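Local structure of AtGH3.15 acyl acid amido synthetase (Arabidopsis thaliana, 6E1Q) at residues 117-121 / 328-332; 322-326 / 346-350; 387-393 / 406-412. The protein joins the auxin precursor indole-3-butyric acid to glutamine, and possibly cysteine, in an ATP-dependent adenylating reaction, and also accepts the herbicide 4-(2,4-dichlorophenoxy)butanoate. All coordinates share one frame; numbering follows the deposited sequence.

How the contacts relate
All three contacts hold residues of the ATP site; contacts 1 and 2 also hold substrate-site phenylalanines. Contacts 1 and 2 interleave along the chain, since 328-332 follows 322-326 almost directly, and their centres lie about 14 Å apart. Between them two phenylalanines that touch bound (2,4-dichlorophenoxy)acetic acid come together, Phe332 CE1 of the ring lying 3.8 Å from Phe325 CB. Contact 3 centres about 14 Å from contact 2. The two are joined by a probable hydrogen bond of 2.6 Å between Tyr326 OH and Asp408 OD2, both in ATP-binding residues, and by Tyr326 CE2 packing on Leu410 CD1. Contacts 1 and 3 do not touch, their nearest atoms being about 5 Å apart.

Contact 1: residues 117-121 / 328-332; sequences QRISF and SSECF
Arg118, on helix 112-132, reaches into the turn 328-332 of this ANL-clan adenylating enzyme, where Ser328, Ser329 and Glu330 belong to the ATP site and Phe332 to the acyl-acid site. From CB the chain turns with CG anti to the carbonyl carbon (chi1 -73°) and then runs extended to NE. CG and CD pass alongside Phe332 CB, the CG to CB distance being 4.0 Å, and the two side chains run antiparallel to one another. NE forms a salt bridge with Asp114, one turn earlier on the same helix. At CZ the guanidinium lies against the backbone of the turn, with Phe332 N 4.0 Å above the centre of one face. At the tip, NH1 and NH2 converge end-on on Ser329 O, at 3.2 and 3.1 Å respectively. That oxygen lies in the guanidinium plane, although both donors stand on one face of its carbonyl plane and off its lone pairs. NH1 also makes a weak bond to Ser328 O, while a water bridges NH2 to Glu330 O. Several backbone carbonyls of the turn thus gather round one cation. Further along the helix, Phe121 supplies the aromatic half of the contact: its ring lies oblique to that of Phe332, planes at 51°, and its CD2 comes 3.3 Å from Phe332 CE2, near the plane of the Phe332 ring.

Contact 2: residues 322-326 / 346-350; sequences TSSFY and VSYTI. With CFA ((2,4-dichlorophenoxy)acetic acid), chain D.
Strand 321-327 carries part of the substrate and ATP sites of this GH3 enzyme, and here the side chain of the ATP-site residue Tyr348 reaches it from strand 348-350. Strand 332-335 runs between the two, and Tyr326 bonds to it through backbone atoms; the contact itself is made mainly by the Tyr348 side chain. The Tyr348 ring, set with CG anti to its own carbonyl carbon (chi1 -58°), extends across toward 322-326. Tyr326 CB sits over one face, 3.6 Å from the ring centroid and 20° off the normal, which defines a CH-pi contact. Beyond CB the Tyr326 ring is slid away: the planes are 28° apart but the centroids are separated by 5.7 Å, with little overlap. Phe325 O approaches the same tyrosine obliquely, 3.6 Å from Tyr348 CE1. At the far end of the ring, Ser323 OG lies in its plane and is modelled 2.4 Å from Tyr348 OH, a hydrogen bond of doubtful length in which either hydroxyl could donate. Ser324 and Phe325 both point away from 346-350. Phe325 lays one ring face against (2,4-dichlorophenoxy)acetic acid, with CE2 3.7 Å from ligand atom C6', while Ser324 CB lies over the opposite face. The phenol of Tyr326 leads off to Asp408. The chemistry is consistent with a well-defined position for the Tyr348 ring: the CH-pi contact covers one face, and the hydroxyl end lies beside Ser323 OG.

Contact 3: residues 387-393 / 406-412; sequences IGHDYEP and VGDVLRA
Tyr391 and Leu410 face each other as an antiparallel hydrogen-bonded pair in the beta hairpin of strands 390-396 and 404-416, within the GH3 central domain. Backbone bonds give the register. Tyr391 N to Leu410 O and Leu410 N to Tyr391 O are both 2.7 Å long, and the neighbouring Asp390 and Arg411 form a non-hydrogen-bonded pair. Ala412 N to His389 O and Gly388 N to Ala412 O extend the pairing beyond the start of strand 390-396, and Val406 N to Pro393 O secures the other end. The axes of the short segments 390-393 and 408-412 run at 132° to each other, consistent with a twist of the paired segments. Between these bonds CA-H groups point at carbonyl oxygens, as Glu392 CA does at Asp408 O.

Apolar contacts lie along the side of Tyr391 and Leu410. Pro393 CG rests 3.6 Å from Leu410 CD1, their side chains crossing at about a right angle, and the Tyr391 ring reaches Ala412 CB by its CE2. Tyr326 of strand 321-327 covers Pro393, Val406 and Leu410, and its hydroxyl bonds to Asp408, an ATP-site residue that also makes a salt bridge with Arg427.

Polar side chains meet on the Asp390 and Arg411 side, where Asp390 OD1 lies 3.4 Å from Arg411 CG but 4.9 Å from Arg411 NH1, not in direct contact with the charge. Glu392 runs extended beyond CG (chi2 -180°), dividing its carboxylate between two partners: OE1 forms a salt bridge with Arg405, and OE2 accepts a weak bond from Gly407 N at 2.9 Å.

Contact 1: residues 117-121 / 328-332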
loop_
_atom_site.group_PDB
_atom_site.type_symbol
_atom_site.label_atom_id
_atom_site.label_comp_id
_atom_site.label_asym_id
_atom_site.label_seq_id
_atom_site.Cartn_x
_atom_site.Cartn_y
_atom_site.Cartn_z
ATOM N N GLN A 117 -15.628 -13.514 -5.372
ATOM C CA GLN A 117 -15.665 -12.622 -6.530
ATOM C C GLN A 117 -14.336 -11.898 -6.729
ATOM O O GLN A 117 -13.890 -11.711 -7.870
ATOM C CB GLN A 117 -16.799 -11.615 -6.391
ATOM C CG GLN A 117 -16.771 -10.564 -7.482
ATOM C CD GLN A 117 -18.108 -9.898 -7.685
ATOM O OE1 GLN A 117 -18.976 -10.424 -8.386
ATOM N NE2 GLN A 117 -18.287 -8.729 -7.074
ATOM N N ARG A 118 -13.683 -11.492 -5.636
ATOM C CA ARG A 118 -12.407 -10.790 -5.755
ATOM C C ARG A 118 -11.318 -11.724 -6.253
ATOM O O ARG A 118 -10.443 -11.319 -7.034
ATOM C CB ARG A 118 -11.992 -10.199 -4.405
ATOM C CG ARG A 118 -12.788 -8.986 -3.965
ATOM C CD ARG A 118 -12.239 -8.447 -2.658
ATOM N NE ARG A 118 -13.267 -7.700 -1.962
ATOM C CZ ARG A 118 -13.043 -6.833 -0.982
ATOM N NH1 ARG A 118 -11.810 -6.601 -0.543
ATOM N NH2 ARG A 118 -14.072 -6.215 -0.428
ATOM N N ILE A 119 -11.320 -12.954 -5.746
ATOM C CA ILE A 119 -10.405 -13.976 -6.234
ATOM C C ILE A 119 -10.711 -14.295 -7.693
ATOM O O ILE A 119 -9.815 -14.330 -8.541
ATOM C CB ILE A 119 -10.497 -15.223 -5.339
ATOM C CG1 ILE A 119 -9.759 -14.967 -4.022
ATOM C CG2 ILE A 119 -9.962 -16.448 -6.050
ATOM C CD1 ILE A 119 -10.198 -15.877 -2.923
ATOM N N SER A 120 -11.992 -14.506 -7.995
ATOM C CA SER A 120 -12.453 -14.737 -9.359
ATOM C C SER A 120 -11.939 -13.662 -10.309
ATOM O O SER A 120 -11.336 -13.969 -11.345
ATOM C CB SER A 120 -13.982 -14.781 -9.368
ATOM O OG SER A 120 -14.491 -15.452 -10.505
ATOM N N PHE A 121 -12.150 -12.388 -9.965
ATOM C CA PHE A 121 -11.704 -11.334 -10.867
ATOM C C PHE A 121 -10.196 -11.331 -11.010
ATOM O O PHE A 121 -9.680 -10.937 -12.063
ATOM C CB PHE A 121 -12.171 -9.946 -10.416
ATOM C CG PHE A 121 -11.733 -8.860 -11.360
ATOM C CD1 PHE A 121 -12.427 -8.627 -12.542
ATOM C CD2 PHE A 121 -10.585 -8.140 -11.116
ATOM C CE1 PHE A 121 -11.994 -7.673 -13.438
ATOM C CE2 PHE A 121 -10.152 -7.176 -12.006
ATOM C CZ PHE A 121 -10.851 -6.943 -13.165
ATOM N N SER A 328 -9.107 -1.883 -1.696
ATOM C CA SER A 328 -9.085 -1.628 -0.265
ATOM C C SER A 328 -9.853 -2.757 0.388
ATOM O O SER A 328 -10.501 -3.554 -0.293
ATOM C CB SER A 328 -9.698 -0.265 0.089
ATOM O OG SER A 328 -11.078 -0.250 -0.251
ATOM N N SER A 329 -9.767 -2.832 1.722
ATOM C CA SER A 329 -10.564 -3.821 2.441
ATOM C C SER A 329 -12.022 -3.719 2.037
ATOM O O SER A 329 -12.693 -4.737 1.858
ATOM C CB SER A 329 -10.417 -3.641 3.956
ATOM O OG SER A 329 -9.097 -3.955 4.360
ATOM N N GLU A 330 -12.510 -2.485 1.851
ATOM C CA GLU A 330 -13.924 -2.236 1.583
ATOM C C GLU A 330 -14.336 -2.670 0.178
ATOM O O GLU A 330 -15.485 -3.084 -0.039
ATOM C CB GLU A 330 -14.219 -0.744 1.775
ATOM C CG GLU A 330 -14.049 -0.229 3.222
ATOM C CD GLU A 330 -12.704 0.436 3.483
ATOM O OE1 GLU A 330 -12.622 1.282 4.408
ATOM O OE2 GLU A 330 -11.736 0.110 2.767
ATOM N N CYS A 331 -13.436 -2.567 -0.792
ATOM C CA CYS A 331 -13.829 -2.823 -2.175
ATOM C C CYS A 331 -12.607 -3.003 -3.056
ATOM O O CYS A 331 -11.692 -2.177 -3.014
ATOM C CB CYS A 331 -14.676 -1.664 -2.720
ATOM S SG CYS A 331 -15.671 -2.141 -4.140
ATOM N N PHE A 332 -12.584 -4.053 -3.869
ATOM C CA PHE A 332 -11.620 -4.105 -4.966
ATOM C C PHE A 332 -12.140 -3.237 -6.102
ATOM O O PHE A 332 -13.277 -3.415 -6.548
ATOM C CB PHE A 332 -11.412 -5.530 -5.468
ATOM C CG PHE A 332 -10.339 -5.638 -6.494
ATOM C CD1 PHE A 332 -9.029 -5.315 -6.178
ATOM C CD2 PHE A 332 -10.631 -6.028 -7.788
ATOM C CE1 PHE A 332 -8.030 -5.398 -7.129
ATOM C CE2 PHE A 332 -9.628 -6.115 -8.741
ATOM C CZ PHE A 332 -8.332 -5.802 -8.409
HETATM O O HOH W 1 -16.509 -5.276 -1.866
#

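Contact 2: residues 322-326 / 346-350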
loop_
_atom_site.group_PDB
_atom_site.type_symbol
_atom_site.label_atom_id
_atom_site.label_comp_id
_atom_site.label_asym_id
_atom_site.label_seq_id
_atom_site.Cartn_x
_atom_site.Cartn_y
_atom_site.Cartn_z
ATOM N N THR A 322 5.891 -2.888 -11.188
ATOM C CA THR A 322 4.502 -2.860 -11.621
ATOM C C THR A 322 3.580 -2.630 -10.431
ATOM O O THR A 322 3.873 -3.028 -9.304
ATOM C CB THR A 322 4.111 -4.154 -12.353
ATOM O OG1 THR A 322 4.291 -5.284 -11.485
ATOM C CG2 THR A 322 4.971 -4.335 -13.593
ATOM N N SER A 323 2.461 -1.960 -10.696
ATOM C CA SER A 323 1.397 -1.765 -9.715
ATOM C C SER A 323 0.104 -2.062 -10.470
ATOM O O SER A 323 -0.387 -1.235 -11.248
ATOM C CB SER A 323 1.425 -0.357 -9.121
ATOM O OG SER A 323 0.361 -0.168 -8.198
ATOM N N SER A 324 -0.438 -3.250 -10.243
ATOM C CA SER A 324 -1.520 -3.769 -11.066
ATOM C C SER A 324 -2.907 -3.505 -10.501
ATOM O O SER A 324 -3.882 -3.581 -11.256
ATOM C CB SER A 324 -1.359 -5.280 -11.240
ATOM O OG SER A 324 -0.186 -5.558 -11.964
ATOM N N PHE A 325 -3.025 -3.239 -9.201
ATOM C CA PHE A 325 -4.311 -3.317 -8.524
ATOM C C PHE A 325 -4.578 -2.075 -7.698
ATOM O O PHE A 325 -3.694 -1.587 -6.989
ATOM C CB PHE A 325 -4.386 -4.535 -7.603
ATOM C CG PHE A 325 -3.856 -5.806 -8.216
ATOM C CD1 PHE A 325 -4.665 -6.586 -9.034
ATOM C CD2 PHE A 325 -2.566 -6.242 -7.939
ATOM C CE1 PHE A 325 -4.192 -7.767 -9.586
ATOM C CE2 PHE A 325 -2.086 -7.424 -8.488
ATOM C CZ PHE A 325 -2.902 -8.187 -9.312
ATOM N N TYR A 326 -5.822 -1.592 -7.766
ATOM C CA TYR A 326 -6.291 -0.518 -6.896
ATOM C C TYR A 326 -7.489 -1.057 -6.122
ATOM O O TYR A 326 -8.541 -1.352 -6.709
ATOM C CB TYR A 326 -6.656 0.750 -7.672
ATOM C CG TYR A 326 -7.307 1.772 -6.770
ATOM C CD1 TYR A 326 -6.628 2.275 -5.663
ATOM C CD2 TYR A 326 -8.598 2.197 -6.991
ATOM C CE1 TYR A 326 -7.222 3.181 -4.806
ATOM C CE2 TYR A 326 -9.206 3.116 -6.145
ATOM C CZ TYR A 326 -8.520 3.601 -5.056
ATOM O OH TYR A 326 -9.142 4.500 -4.218
ATOM N N VAL A 346 1.118 5.408 -13.676
ATOM C CA VAL A 346 0.146 4.378 -13.325
ATOM C C VAL A 346 -1.257 4.981 -13.275
ATOM O O VAL A 346 -1.499 5.983 -12.591
ATOM C CB VAL A 346 0.523 3.730 -11.986
ATOM C CG1 VAL A 346 -0.649 2.927 -11.451
ATOM C CG2 VAL A 346 1.768 2.853 -12.152
ATOM N N SER A 347 -2.195 4.372 -14.002
ATOM C CA SER A 347 -3.610 4.710 -13.906
ATOM C C SER A 347 -4.434 3.435 -13.773
ATOM O O SER A 347 -4.139 2.432 -14.427
ATOM C CB SER A 347 -4.098 5.497 -15.131
ATOM O OG SER A 347 -4.031 6.885 -14.902
ATOM N N TYR A 348 -5.495 3.493 -12.969
ATOM C CA TYR A 348 -6.325 2.327 -12.676
ATOM C C TYR A 348 -7.707 2.487 -13.291
ATOM O O TYR A 348 -8.391 3.490 -13.054
ATOM C CB TYR A 348 -6.443 2.119 -11.171
ATOM C CG TYR A 348 -5.122 1.941 -10.465
ATOM C CD1 TYR A 348 -4.416 0.738 -10.559
ATOM C CD2 TYR A 348 -4.597 2.952 -9.662
ATOM C CE1 TYR A 348 -3.203 0.550 -9.881
ATOM C CE2 TYR A 348 -3.382 2.787 -8.983
ATOM C CZ TYR A 348 -2.690 1.584 -9.095
ATOM O OH TYR A 348 -1.495 1.415 -8.422
ATOM N N THR A 349 -8.112 1.500 -14.075
ATOM C CA THR A 349 -9.432 1.471 -14.669
ATOM C C THR A 349 -10.393 0.827 -13.677
ATOM O O THR A 349 -10.135 -0.276 -13.197
ATOM C CB THR A 349 -9.389 0.664 -15.960
ATOM O OG1 THR A 349 -8.443 1.249 -16.869
ATOM C CG2 THR A 349 -10.767 0.620 -16.608
ATOM N N ILE A 350 -11.495 1.512 -13.368
ATOM C CA ILE A 350 -12.492 0.968 -12.447
ATOM C C ILE A 350 -13.227 -0.184 -13.111
ATOM O O ILE A 350 -13.599 -0.112 -14.288
ATOM C CB ILE A 350 -13.467 2.071 -12.001
ATOM C CG1 ILE A 350 -12.710 3.198 -11.295
ATOM C CG2 ILE A 350 -14.529 1.516 -11.087
ATOM C CD1 ILE A 350 -11.933 2.738 -10.072
HETATM C C1 CFA D . -5.598 -5.567 -3.639
HETATM C C2 CFA D . -4.507 -6.642 -3.591
HETATM C "C1'" CFA D . -4.151 -8.861 -4.423
HETATM C "C2'" CFA D . -3.586 -9.641 -3.419
HETATM C "C3'" CFA D . -2.713 -10.670 -3.752
HETATM C "C4'" CFA D . -2.409 -10.922 -5.082
HETATM C "C5'" CFA D . -2.977 -10.148 -6.078
HETATM CL CL3 CFA D . -3.973 -9.333 -1.699
HETATM C "C6'" CFA D . -3.847 -9.126 -5.748
HETATM O O1 CFA D . -6.370 -5.525 -4.628
HETATM O O2 CFA D . -5.737 -4.719 -2.714
HETATM O "O1'" CFA D . -5.046 -7.820 -4.127
HETATM CL CL4 CFA D . -1.291 -12.242 -5.532
#

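Contact 3: residues 387-393 / 406-412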
loop_
_atom_site.group_PDB
_atom_site.type_symbol
_atom_site.label_atom_id
_atom_site.label_comp_id
_atom_site.label_asym_id
_atom_site.label_seq_id
_atom_site.Cartn_x
_atom_site.Cartn_y
_atom_site.Cartn_z
ATOM N N ILE A 387 -12.758 14.463 -16.976
ATOM C CA ILE A 387 -11.316 14.255 -17.082
ATOM C C ILE A 387 -10.580 15.458 -16.512
ATOM O O ILE A 387 -10.929 16.609 -16.799
ATOM C CB ILE A 387 -10.908 13.998 -18.540
ATOM C CG1 ILE A 387 -11.574 12.723 -19.074
ATOM C CG2 ILE A 387 -9.389 13.860 -18.649
ATOM C CD1 ILE A 387 -11.464 11.552 -18.113
ATOM N N GLY A 388 -9.548 15.191 -15.702
ATOM C CA GLY A 388 -8.742 16.219 -15.074
ATOM C C GLY A 388 -9.208 16.666 -13.702
ATOM O O GLY A 388 -8.462 17.379 -13.025
ATOM N N HIS A 389 -10.414 16.274 -13.278
ATOM C CA HIS A 389 -10.976 16.630 -11.982
ATOM C C HIS A 389 -10.678 15.556 -10.929
ATOM O O HIS A 389 -10.519 14.369 -11.243
ATOM C CB HIS A 389 -12.491 16.813 -12.088
ATOM C CG HIS A 389 -12.920 18.052 -12.815
ATOM N ND1 HIS A 389 -12.146 18.664 -13.778
ATOM C CD2 HIS A 389 -14.047 18.791 -12.713
ATOM C CE1 HIS A 389 -12.780 19.727 -14.240
ATOM N NE2 HIS A 389 -13.943 19.817 -13.622
ATOM N N ASP A 390 -10.640 15.986 -9.663
ATOM C CA ASP A 390 -10.269 15.137 -8.533
ATOM C C ASP A 390 -11.530 14.619 -7.870
ATOM O O ASP A 390 -12.515 15.348 -7.754
ATOM C CB ASP A 390 -9.433 15.902 -7.493
ATOM C CG ASP A 390 -8.004 16.207 -7.977
ATOM O OD1 ASP A 390 -7.600 15.701 -9.041
ATOM O OD2 ASP A 390 -7.276 16.948 -7.283
ATOM N N TYR A 391 -11.489 13.368 -7.409
ATOM C CA TYR A 391 -12.670 12.750 -6.838
ATOM C C TYR A 391 -12.293 11.822 -5.694
ATOM O O TYR A 391 -11.220 11.216 -5.693
ATOM C CB TYR A 391 -13.428 11.947 -7.879
ATOM C CG TYR A 391 -14.004 12.739 -9.033
ATOM C CD1 TYR A 391 -15.276 13.304 -8.950
ATOM C CD2 TYR A 391 -13.298 12.875 -10.221
ATOM C CE1 TYR A 391 -15.819 14.013 -10.029
ATOM C CE2 TYR A 391 -13.824 13.574 -11.303
ATOM C CZ TYR A 391 -15.081 14.140 -11.201
ATOM O OH TYR A 391 -15.597 14.822 -12.281
ATOM N N GLU A 392 -13.215 11.679 -4.747
ATOM C CA GLU A 392 -13.125 10.647 -3.726
ATOM C C GLU A 392 -14.130 9.548 -4.038
ATOM O O GLU A 392 -15.323 9.844 -4.179
ATOM C CB GLU A 392 -13.383 11.236 -2.332
ATOM C CG GLU A 392 -13.462 10.157 -1.251
ATOM C CD GLU A 392 -13.724 10.691 0.157
ATOM O OE1 GLU A 392 -14.110 11.872 0.324
ATOM O OE2 GLU A 392 -13.545 9.896 1.101
ATOM N N PRO A 393 -13.732 8.282 -4.151
ATOM C CA PRO A 393 -14.720 7.240 -4.464
ATOM C C PRO A 393 -15.703 7.038 -3.320
ATOM O O PRO A 393 -15.361 7.164 -2.142
ATOM C CB PRO A 393 -13.867 5.985 -4.694
ATOM C CG PRO A 393 -12.469 6.504 -4.926
ATOM C CD PRO A 393 -12.373 7.732 -4.046
ATOM N N VAL A 406 -14.344 6.268 0.747
ATOM C CA VAL A 406 -13.162 5.429 0.831
ATOM C C VAL A 406 -11.963 6.193 1.374
ATOM O O VAL A 406 -11.050 5.583 1.942
ATOM C CB VAL A 406 -12.952 4.830 -0.573
ATOM C CG1 VAL A 406 -11.515 4.524 -0.844
ATOM C CG2 VAL A 406 -13.819 3.586 -0.722
ATOM N N GLY A 407 -11.957 7.519 1.262
ATOM C CA GLY A 407 -10.894 8.316 1.842
ATOM C C GLY A 407 -9.677 8.507 0.962
ATOM O O GLY A 407 -8.677 9.058 1.436
ATOM N N ASP A 408 -9.711 8.030 -0.281
ATOM C CA ASP A 408 -8.698 8.340 -1.277
ATOM C C ASP A 408 -9.197 9.462 -2.172
ATOM O O ASP A 408 -10.399 9.688 -2.300
ATOM C CB ASP A 408 -8.369 7.132 -2.154
ATOM C CG ASP A 408 -7.830 5.959 -1.374
ATOM O OD1 ASP A 408 -7.154 6.176 -0.347
ATOM O OD2 ASP A 408 -8.085 4.814 -1.811
ATOM N N VAL A 409 -8.251 10.151 -2.805
ATOM C CA VAL A 409 -8.526 11.133 -3.845
ATOM C C VAL A 409 -7.882 10.629 -5.130
ATOM O O VAL A 409 -6.689 10.306 -5.155
ATOM C CB VAL A 409 -8.009 12.535 -3.473
ATOM C CG1 VAL A 409 -8.138 13.511 -4.679
ATOM C CG2 VAL A 409 -8.755 13.067 -2.245
ATOM N N LEU A 410 -8.687 10.501 -6.169
ATOM C CA LEU A 410 -8.250 10.052 -7.481
ATOM C C LEU A 410 -8.459 11.172 -8.493
ATOM O O LEU A 410 -9.422 11.935 -8.388
ATOM C CB LEU A 410 -9.046 8.830 -7.907
ATOM C CG LEU A 410 -9.062 7.660 -6.914
ATOM C CD1 LEU A 410 -9.929 6.542 -7.460
ATOM C CD2 LEU A 410 -7.649 7.180 -6.649
ATOM N N ARG A 411 -7.576 11.262 -9.485
ATOM C CA ARG A 411 -7.794 12.154 -10.617
ATOM C C ARG A 411 -8.180 11.327 -11.835
ATOM O O ARG A 411 -7.457 10.402 -12.215
ATOM C CB ARG A 411 -6.563 13.013 -10.932
ATOM C CG ARG A 411 -6.872 14.184 -11.940
ATOM C CD ARG A 411 -5.680 15.108 -12.203
ATOM N NE ARG A 411 -4.565 14.385 -12.816
ATOM C CZ ARG A 411 -3.483 13.970 -12.159
ATOM N NH1 ARG A 411 -3.353 14.216 -10.858
ATOM N NH2 ARG A 411 -2.532 13.295 -12.799
ATOM N N ALA A 412 -9.317 11.669 -12.439
ATOM C CA ALA A 412 -9.752 11.017 -13.670
ATOM C C ALA A 412 -8.832 11.415 -14.823
ATOM O O ALA A 412 -8.666 12.608 -15.105
ATOM C CB ALA A 412 -11.193 11.412 -13.967
HETATM O O HOH W 2 -4.353 15.890 -9.299
#